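Long-range contacts in xyloglucan-specific endo-beta-1,4-glucanase BoGH9A (Bacteroides ovatus, PDB 6DHT), which catalyses the endohydrolysis of 1,4-beta-D-glucosidic linkages in the xyloglucan backbone, releasing xyloglucan oligosaccharides: residues P139-I145 against G157-S163; S162-W166 against M218-W224; Y61-S65 against E420-F424. All blocks are in the same frame, centred on the assembly; numbering follows the deposited sequence.

Contact 1: residues P139-I145 against G157-S163; sequences PDNHVLI and GTIVSSS
Strands 143-145 and 159-160 are extended and antiparallel, flanked by loop; the segments run 146° apart end to end and bury 604 Å². At G157 (phi/psi 97/-12), a conformation that calls for glycine, the amide N donates to I145 O at 2.8 Å. T158 O accepts I145 N at 2.8 Å and a CA-H...O contact from L144 CA at 3.4 Å. I159 forms a non-hydrogen-bonded pair with L144 (CA-CA 4.8 Å). Its CG1 lies 3.8 Å from L144 CD1, and its CG2 sits 4.0 Å from the centroid of the H142 ring, 18° off the normal, a CH-pi contact. V160 is the hydrogen-bonded partner of V143, with V160 N to V143 O at 2.7 Å and V143 N to V160 O at 2.9 Å; both side chains point to the sheet face opposite that of L144 and I159. Toward S162 the register shifts by one residue where D140 (52/37) and N141 (-95/-8) leave the extended form, and S162 N donates to D140 O at 2.8 Å. This is an antiparallel edge pair, 159-160 being the outermost strand of a mixed sheet that continues from 143-145 to 259-260 in the GH9 catalytic domain.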
loop_
_atom_site.group_PDB
_atom_site.type_symbol
_atom_site.label_atom_id
_atom_site.label_comp_id
_atom_site.label_asym_id
_atom_site.label_seq_id
_atom_site.Cartn_x
_atom_site.Cartn_y
_atom_site.Cartn_z
ATOM N N PRO A 139 -9.035 -16.997 -15.961
ATOM C CA PRO A 139 -8.076 -18.099 -15.817
ATOM C C PRO A 139 -6.702 -17.764 -16.402
ATOM O O PRO A 139 -5.701 -18.235 -15.882
ATOM C CB PRO A 139 -8.751 -19.237 -16.592
ATOM C CG PRO A 139 -9.727 -18.570 -17.481
ATOM C CD PRO A 139 -10.228 -17.405 -16.716
ATOM N N ASP A 140 -6.670 -16.937 -17.443
ATOM C CA ASP A 140 -5.436 -16.486 -18.061
ATOM C C ASP A 140 -4.528 -17.668 -18.433
ATOM O O ASP A 140 -3.300 -17.585 -18.345
ATOM C CB ASP A 140 -4.724 -15.472 -17.144
ATOM C CG ASP A 140 -5.421 -14.111 -17.122
ATOM O OD1 ASP A 140 -6.274 -13.847 -18.002
ATOM O OD2 ASP A 140 -5.143 -13.274 -16.223
ATOM N N ASN A 141 -5.162 -18.756 -18.873
ATOM C CA ASN A 141 -4.452 -19.935 -19.377
ATOM C C ASN A 141 -4.323 -19.908 -20.893
ATOM O O ASN A 141 -3.618 -20.739 -21.474
ATOM C CB ASN A 141 -5.166 -21.214 -18.942
ATOM C CG ASN A 141 -6.670 -21.165 -19.189
ATOM O OD1 ASN A 141 -7.178 -20.276 -19.881
ATOM N ND2 ASN A 141 -7.390 -22.126 -18.614
ATOM N N HIS A 142 -5.002 -18.954 -21.518
ATOM C CA HIS A 142 -4.958 -18.791 -22.964
ATOM C C HIS A 142 -4.630 -17.342 -23.309
ATOM O O HIS A 142 -5.507 -16.552 -23.646
ATOM C CB HIS A 142 -6.303 -19.203 -23.566
ATOM C CG HIS A 142 -6.285 -19.329 -25.055
ATOM N ND1 HIS A 142 -6.405 -18.243 -25.896
ATOM C CD2 HIS A 142 -6.161 -20.413 -25.858
ATOM C CE1 HIS A 142 -6.356 -18.653 -27.151
ATOM N NE2 HIS A 142 -6.208 -19.965 -27.155
ATOM N N VAL A 143 -3.347 -17.005 -23.222
ATOM C CA VAL A 143 -2.879 -15.632 -23.362
ATOM C C VAL A 143 -1.924 -15.514 -24.546
ATOM O O VAL A 143 -1.049 -16.353 -24.723
ATOM C CB VAL A 143 -2.192 -15.170 -22.033
ATOM C CG1 VAL A 143 -1.629 -13.759 -22.145
ATOM C CG2 VAL A 143 -3.184 -15.234 -20.892
ATOM N N LEU A 144 -2.097 -14.458 -25.331
ATOM C CA LEU A 144 -1.348 -14.269 -26.573
ATOM C C LEU A 144 -0.101 -13.427 -26.395
ATOM O O LEU A 144 -0.122 -12.394 -25.725
ATOM C CB LEU A 144 -2.231 -13.562 -27.600
ATOM C CG LEU A 144 -2.961 -14.424 -28.631
ATOM C CD1 LEU A 144 -3.563 -15.678 -28.021
ATOM C CD2 LEU A 144 -4.036 -13.580 -29.296
ATOM N N ILE A 145 0.990 -13.859 -27.013
ATOM C CA ILE A 145 2.136 -12.984 -27.183
ATOM C C ILE A 145 1.734 -11.883 -28.154
ATOM O O ILE A 145 1.543 -12.130 -29.347
ATOM C CB ILE A 145 3.367 -13.743 -27.741
ATOM C CG1 ILE A 145 3.810 -14.860 -26.788
ATOM C CG2 ILE A 145 4.510 -12.779 -28.022
ATOM C CD1 ILE A 145 4.388 -14.394 -25.436
ATOM N N GLY A 157 1.258 -14.030 -31.443
ATOM C CA GLY A 157 0.157 -14.966 -31.526
ATOM C C GLY A 157 0.389 -16.282 -30.823
ATOM O O GLY A 157 -0.543 -17.069 -30.666
ATOM N N THR A 158 1.627 -16.547 -30.417
ATOM C CA THR A 158 1.915 -17.727 -29.607
ATOM C C THR A 158 1.057 -17.665 -28.353
ATOM O O THR A 158 0.875 -16.592 -27.781
ATOM C CB THR A 158 3.389 -17.788 -29.177
ATOM O OG1 THR A 158 4.232 -17.851 -30.336
ATOM C CG2 THR A 158 3.648 -19.007 -28.312
ATOM N N ILE A 159 0.532 -18.815 -27.944
ATOM C CA ILE A 159 -0.336 -18.906 -26.780
ATOM C C ILE A 159 0.458 -19.417 -25.591
ATOM O O ILE A 159 1.147 -20.440 -25.674
ATOM C CB ILE A 159 -1.500 -19.859 -27.030
ATOM C CG1 ILE A 159 -2.373 -19.321 -28.165
ATOM C CG2 ILE A 159 -2.343 -20.037 -25.764
ATOM C CD1 ILE A 159 -3.285 -20.353 -28.776
ATOM N N VAL A 160 0.350 -18.690 -24.482
ATOM C CA VAL A 160 1.008 -19.059 -23.238
ATOM C C VAL A 160 0.012 -19.065 -22.092
ATOM O O VAL A 160 -1.059 -18.457 -22.177
ATOM C CB VAL A 160 2.170 -18.095 -22.890
ATOM C CG1 VAL A 160 3.236 -18.144 -23.968
ATOM C CG2 VAL A 160 1.683 -16.672 -22.705
ATOM N N SER A 161 0.370 -19.750 -21.017
ATOM C CA SER A 161 -0.432 -19.705 -19.805
ATOM C C SER A 161 0.281 -18.785 -18.817
ATOM O O SER A 161 1.493 -18.874 -18.626
ATOM C CB SER A 161 -0.606 -21.100 -19.231
ATOM O OG SER A 161 -1.373 -21.093 -18.041
ATOM N N SER A 162 -0.488 -17.882 -18.221
ATOM C CA SER A 162 0.049 -16.909 -17.258
ATOM C C SER A 162 -1.036 -16.623 -16.206
ATOM O O SER A 162 -1.634 -15.535 -16.175
ATOM C CB SER A 162 0.461 -15.626 -17.983
ATOM O OG SER A 162 1.294 -14.783 -17.182
ATOM N N SER A 163 -1.266 -17.621 -15.356
ATOM C CA SER A 163 -2.415 -17.660 -14.466
ATOM C C SER A 163 -2.049 -17.243 -13.046
ATOM O O SER A 163 -0.869 -17.183 -12.695
ATOM C CB SER A 163 -3.004 -19.071 -14.447
ATOM O OG SER A 163 -2.147 -19.972 -13.773
#

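Contact 2: residues S162-W166 against M218-W224; sequences SSKGW and MQFNLDW
The K164-D223 salt bridge, NZ to OD2 at 2.8 Å, is the shortest polar link between the non-helical segment 162-166 and the helical segment 218-224. A water joins K164 NZ (2.9 Å) to Q219 OE1 (2.8 Å). Two backbone amides also meet the helix: W166 N donates to N221 OD1 at 3.0 Å (N-H...O 160°), and G165 N to F220 O at 3.2 Å (141°). W224 NE1 to S162 OG, at 2.9 Å, is weak by its 127° angle; the stronger partner of that hydroxyl is T227. The closest CA pair is G165-N221, at 3.8 Å. With phi/psi 81/167, G165 has no space for a CB, which would come within about 3.0 Å of W224 CG and 3.1 Å of N221 OD1. Around this point, K164 CE lies over the F220 ring (3.9 Å to the centroid, 27° off the normal), N221 CB over the six-membered ring of W166 (3.4 Å, 5°), and W166 CH2 4.1 Å from M218 CE. W166 NE1 hydrogen-bonds to OE2 of E217. The loop packs on helix 213-226, which touches helices 176-192 and 265-281 in the (alpha/alpha)6 barrel characteristic of GH9 catalytic domains.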
loop_
_atom_site.group_PDB
_atom_site.type_symbol
_atom_site.label_atom_id
_atom_site.label_comp_id
_atom_site.label_asym_id
_atom_site.label_seq_id
_atom_site.Cartn_x
_atom_site.Cartn_y
_atom_site.Cartn_z
ATOM N N SER A 162 -0.488 -17.882 -18.221
ATOM C CA SER A 162 0.049 -16.909 -17.258
ATOM C C SER A 162 -1.036 -16.623 -16.206
ATOM O O SER A 162 -1.634 -15.535 -16.175
ATOM C CB SER A 162 0.461 -15.626 -17.983
ATOM O OG SER A 162 1.294 -14.783 -17.182
ATOM N N SER A 163 -1.266 -17.621 -15.356
ATOM C CA SER A 163 -2.415 -17.660 -14.466
ATOM C C SER A 163 -2.049 -17.243 -13.046
ATOM O O SER A 163 -0.869 -17.183 -12.695
ATOM C CB SER A 163 -3.004 -19.071 -14.447
ATOM O OG SER A 163 -2.147 -19.972 -13.773
ATOM N N LYS A 164 -3.091 -16.983 -12.253
ATOM C CA LYS A 164 -2.992 -16.516 -10.863
ATOM C C LYS A 164 -2.615 -15.044 -10.861
ATOM O O LYS A 164 -2.739 -14.348 -11.859
ATOM C CB LYS A 164 -2.041 -17.383 -10.020
ATOM C CG LYS A 164 -2.471 -18.845 -9.965
ATOM C CD LYS A 164 -1.437 -19.714 -9.289
ATOM C CE LYS A 164 -1.378 -19.451 -7.814
ATOM N NZ LYS A 164 -0.476 -20.438 -7.178
ATOM N N GLY A 165 -2.164 -14.553 -9.715
ATOM C CA GLY A 165 -1.968 -13.120 -9.570
ATOM C C GLY A 165 -3.239 -12.354 -9.259
ATOM O O GLY A 165 -4.353 -12.874 -9.372
ATOM N N TRP A 166 -3.055 -11.102 -8.859
ATOM C CA TRP A 166 -4.172 -10.245 -8.493
ATOM C C TRP A 166 -4.627 -9.330 -9.636
ATOM O O TRP A 166 -3.806 -8.847 -10.397
ATOM C CB TRP A 166 -3.804 -9.309 -7.334
ATOM C CG TRP A 166 -3.218 -9.966 -6.119
ATOM C CD1 TRP A 166 -3.788 -10.937 -5.353
ATOM C CD2 TRP A 166 -1.958 -9.653 -5.514
ATOM N NE1 TRP A 166 -2.947 -11.260 -4.306
ATOM C CE2 TRP A 166 -1.819 -10.484 -4.384
ATOM C CE3 TRP A 166 -0.943 -8.750 -5.816
ATOM C CZ2 TRP A 166 -0.710 -10.419 -3.556
ATOM C CZ3 TRP A 166 0.158 -8.685 -4.984
ATOM C CH2 TRP A 166 0.260 -9.508 -3.870
ATOM N N MET A 218 1.231 -13.124 -0.799
ATOM C CA MET A 218 2.216 -12.662 -1.740
ATOM C C MET A 218 2.488 -13.739 -2.764
ATOM O O MET A 218 2.624 -13.440 -3.942
ATOM C CB MET A 218 3.528 -12.245 -1.059
ATOM C CG MET A 218 3.414 -11.218 0.075
ATOM S SD MET A 218 2.675 -9.639 -0.376
ATOM C CE MET A 218 1.001 -9.883 0.189
ATOM N N GLN A 219 2.610 -14.987 -2.307
ATOM C CA GLN A 219 2.991 -16.060 -3.223
ATOM C C GLN A 219 1.967 -16.249 -4.321
ATOM O O GLN A 219 2.322 -16.637 -5.441
ATOM C CB GLN A 219 3.193 -17.369 -2.456
ATOM C CG GLN A 219 4.446 -18.151 -2.890
ATOM C CD GLN A 219 4.335 -18.854 -4.250
ATOM O OE1 GLN A 219 3.327 -19.500 -4.571
ATOM N NE2 GLN A 219 5.378 -18.719 -5.055
ATOM N N PHE A 220 0.705 -15.951 -4.025
ATOM C CA PHE A 220 -0.330 -16.103 -5.040
ATOM C C PHE A 220 -0.009 -15.248 -6.257
ATOM O O PHE A 220 -0.286 -15.633 -7.401
ATOM C CB PHE A 220 -1.711 -15.743 -4.527
ATOM C CG PHE A 220 -2.789 -16.226 -5.437
ATOM C CD1 PHE A 220 -3.247 -17.530 -5.343
ATOM C CD2 PHE A 220 -3.283 -15.415 -6.441
ATOM C CE1 PHE A 220 -4.234 -17.999 -6.209
ATOM C CE2 PHE A 220 -4.276 -15.890 -7.313
ATOM C CZ PHE A 220 -4.726 -17.192 -7.197
ATOM N N ASN A 221 0.552 -14.064 -6.021
ATOM C CA ASN A 221 0.975 -13.200 -7.100
ATOM C C ASN A 221 2.401 -13.531 -7.577
ATOM O O ASN A 221 2.656 -13.479 -8.762
ATOM C CB ASN A 221 0.845 -11.719 -6.736
ATOM C CG ASN A 221 0.897 -10.821 -7.962
ATOM O OD1 ASN A 221 -0.105 -10.679 -8.655
ATOM N ND2 ASN A 221 2.051 -10.233 -8.257
ATOM N N LEU A 222 3.337 -13.829 -6.674
ATOM C CA LEU A 222 4.685 -14.234 -7.091
ATOM C C LEU A 222 4.660 -15.402 -8.079
ATOM O O LEU A 222 5.443 -15.430 -9.042
ATOM C CB LEU A 222 5.531 -14.617 -5.886
ATOM C CG LEU A 222 5.904 -13.432 -4.968
ATOM C CD1 LEU A 222 6.373 -13.905 -3.566
ATOM C CD2 LEU A 222 6.931 -12.494 -5.633
ATOM N N ASP A 223 3.771 -16.353 -7.836
ATOM C CA ASP A 223 3.687 -17.526 -8.710
ATOM C C ASP A 223 3.283 -17.094 -10.114
ATOM O O ASP A 223 3.846 -17.569 -11.110
ATOM C CB ASP A 223 2.682 -18.522 -8.148
ATOM C CG ASP A 223 2.860 -19.912 -8.702
ATOM O OD1 ASP A 223 3.998 -20.255 -9.087
ATOM O OD2 ASP A 223 1.860 -20.655 -8.713
ATOM N N TRP A 224 2.319 -16.183 -10.214
ATOM C CA TRP A 224 1.996 -15.608 -11.516
ATOM C C TRP A 224 3.200 -14.868 -12.124
ATOM O O TRP A 224 3.497 -15.017 -13.316
ATOM C CB TRP A 224 0.790 -14.654 -11.435
ATOM C CG TRP A 224 0.720 -13.825 -12.655
ATOM C CD1 TRP A 224 0.491 -14.275 -13.918
ATOM C CD2 TRP A 224 0.981 -12.422 -12.777
ATOM N NE1 TRP A 224 0.555 -13.242 -14.807
ATOM C CE2 TRP A 224 0.874 -12.090 -14.137
ATOM C CE3 TRP A 224 1.279 -11.405 -11.865
ATOM C CZ2 TRP A 224 1.050 -10.796 -14.594
ATOM C CZ3 TRP A 224 1.445 -10.124 -12.331
ATOM C CH2 TRP A 224 1.340 -9.828 -13.666
HETATM O O HOH W 1 0.520 -19.445 -4.595
HETATM O O HOH W 2 -1.288 -8.319 -9.705
#

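Contact 3: residues Y61-S65 against E420-F424; sequences YTAKS and EQTPF
Only 228 Å² is buried where segment 61-65, extended throughout, meets the non-regular segment 420-424, the end-to-end directions of the touching parts being 61° apart. Y61 leads: with chi1 176° (t) and chi2 80° its side chain reaches across, and OH donates to Q421 O at 2.7 Å, the sole hydrogen bond between the segments. That acceptor lies at the ring edge, near its plane. T62 points away, as expected from strand alternation, and A63 (phi/psi -158/163) points back. Its CB meets Q421 O at 3.7 Å and P423 CG at 4.1 Å, and A63 and P423 are the nearest CA pair, 5.0 Å. K64 turns its side chain outward to a salt bridge with D69, while its backbone C lies 3.6 Å from P423 CG. S65 N stands at the same 3.6 Å from P423 CG, so the proline ring (C-gamma exo) rests against the K64-S65 peptide; R72, from the adjoining strand 72-76, touches P423 too. With strand 62-63 at the edge of its sheet, this small, mixed polar and apolar patch belongs to the interface between the N-terminal Ig-like domain and the catalytic domain, a pairing found in many GH9 glucanases.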
loop_
_atom_site.group_PDB
_atom_site.type_symbol
_atom_site.label_atom_id
_atom_site.label_comp_id
_atom_site.label_asym_id
_atom_site.label_seq_id
_atom_site.Cartn_x
_atom_site.Cartn_y
_atom_site.Cartn_z
ATOM N N TYR A 61 -6.900 25.016 21.283
ATOM C CA TYR A 61 -6.176 25.524 20.129
ATOM C C TYR A 61 -7.036 25.474 18.890
ATOM O O TYR A 61 -7.781 24.514 18.677
ATOM C CB TYR A 61 -4.922 24.665 19.888
ATOM C CG TYR A 61 -4.140 25.046 18.655
ATOM C CD1 TYR A 61 -3.279 26.132 18.669
ATOM C CD2 TYR A 61 -4.243 24.307 17.477
ATOM C CE1 TYR A 61 -2.560 26.496 17.547
ATOM C CE2 TYR A 61 -3.530 24.667 16.345
ATOM C CZ TYR A 61 -2.674 25.752 16.390
ATOM O OH TYR A 61 -1.954 26.126 15.278
ATOM N N THR A 62 -6.927 26.511 18.065
ATOM C CA THR A 62 -7.626 26.556 16.789
ATOM C C THR A 62 -6.646 26.949 15.702
ATOM O O THR A 62 -5.633 27.586 15.980
ATOM C CB THR A 62 -8.800 27.563 16.786
ATOM O OG1 THR A 62 -8.285 28.888 16.973
ATOM C CG2 THR A 62 -9.775 27.238 17.881
ATOM N N ALA A 63 -6.955 26.566 14.468
ATOM C CA ALA A 63 -6.127 26.891 13.329
ATOM C C ALA A 63 -6.945 26.823 12.063
ATOM O O ALA A 63 -8.026 26.236 12.039
ATOM C CB ALA A 63 -4.956 25.920 13.228
ATOM N N LYS A 64 -6.411 27.425 11.011
ATOM C CA LYS A 64 -7.004 27.367 9.703
ATOM C C LYS A 64 -5.934 26.967 8.706
ATOM O O LYS A 64 -4.758 27.258 8.912
ATOM C CB LYS A 64 -7.586 28.736 9.325
ATOM C CG LYS A 64 -8.647 29.251 10.281
ATOM C CD LYS A 64 -9.461 30.386 9.649
ATOM C CE LYS A 64 -10.485 30.955 10.628
ATOM N NZ LYS A 64 -11.344 31.979 9.971
ATOM N N SER A 65 -6.348 26.280 7.644
ATOM C CA SER A 65 -5.482 26.022 6.502
ATOM C C SER A 65 -5.482 27.249 5.604
ATOM O O SER A 65 -6.326 28.132 5.752
ATOM C CB SER A 65 -5.993 24.826 5.694
ATOM O OG SER A 65 -7.276 25.104 5.160
ATOM N N GLU A 420 2.173 19.779 14.987
ATOM C CA GLU A 420 1.278 19.984 16.129
ATOM C C GLU A 420 0.422 21.245 16.043
ATOM O O GLU A 420 -0.515 21.416 16.834
ATOM C CB GLU A 420 2.074 20.000 17.422
ATOM C CG GLU A 420 2.604 18.630 17.760
ATOM C CD GLU A 420 3.273 18.551 19.113
ATOM O OE1 GLU A 420 3.473 19.611 19.747
ATOM O OE2 GLU A 420 3.598 17.419 19.537
ATOM N N GLN A 421 0.757 22.127 15.107
ATOM C CA GLN A 421 0.004 23.363 14.908
ATOM C C GLN A 421 -0.941 23.283 13.714
ATOM O O GLN A 421 -1.686 24.235 13.429
ATOM C CB GLN A 421 0.951 24.549 14.712
ATOM C CG GLN A 421 1.584 25.069 15.981
ATOM C CD GLN A 421 2.613 24.139 16.534
ATOM O OE1 GLN A 421 3.646 23.898 15.907
ATOM N NE2 GLN A 421 2.341 23.593 17.711
ATOM N N THR A 422 -0.916 22.170 12.984
ATOM C CA THR A 422 -1.809 22.019 11.845
ATOM C C THR A 422 -3.285 21.902 12.291
ATOM O O THR A 422 -3.566 21.417 13.388
ATOM C CB THR A 422 -1.422 20.794 10.968
ATOM O OG1 THR A 422 -1.479 19.595 11.748
ATOM C CG2 THR A 422 -0.023 20.973 10.378
ATOM N N PRO A 423 -4.208 22.329 11.429
ATOM C CA PRO A 423 -5.632 22.187 11.741
ATOM C C PRO A 423 -6.060 20.775 12.108
ATOM O O PRO A 423 -6.805 20.596 13.072
ATOM C CB PRO A 423 -6.321 22.660 10.463
ATOM C CG PRO A 423 -5.383 23.638 9.878
ATOM C CD PRO A 423 -3.998 23.094 10.194
ATOM N N PHE A 424 -5.526 19.767 11.410
ATOM C CA PHE A 424 -5.935 18.388 11.685
ATOM C C PHE A 424 -4.892 17.601 12.475
ATOM O O PHE A 424 -5.030 16.395 12.650
ATOM C CB PHE A 424 -6.356 17.691 10.393
ATOM C CG PHE A 424 -7.690 18.160 9.886
ATOM C CD1 PHE A 424 -8.845 17.788 10.535
ATOM C CD2 PHE A 424 -7.779 18.947 8.763
ATOM C CE1 PHE A 424 -10.075 18.243 10.111
ATOM C CE2 PHE A 424 -9.019 19.398 8.327
ATOM C CZ PHE A 424 -10.152 19.021 9.004
#

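How the contacts relate
Contacts 1 and 2 follow one another along the chain, sharing S162 and S163, and their centres lie 14 Å apart. K174 ties them together: it salt-bridges D140, its NZ donates hydrogen bonds to the carbonyl oxygens of S162 and K164, and it makes a cation-pi contact with W224. Both lie near the predicted active site: the side chain of D171, the predicted nucleophile, is about 11 Å from that of D140 and about 10 Å from that of W166. Contact 3 lies on the opposite side of the chain's centre, its centre 55 Å from that of contact 1 and 45 Å from that of contact 2, and joins two domains, whereas the others lie within the catalytic domain.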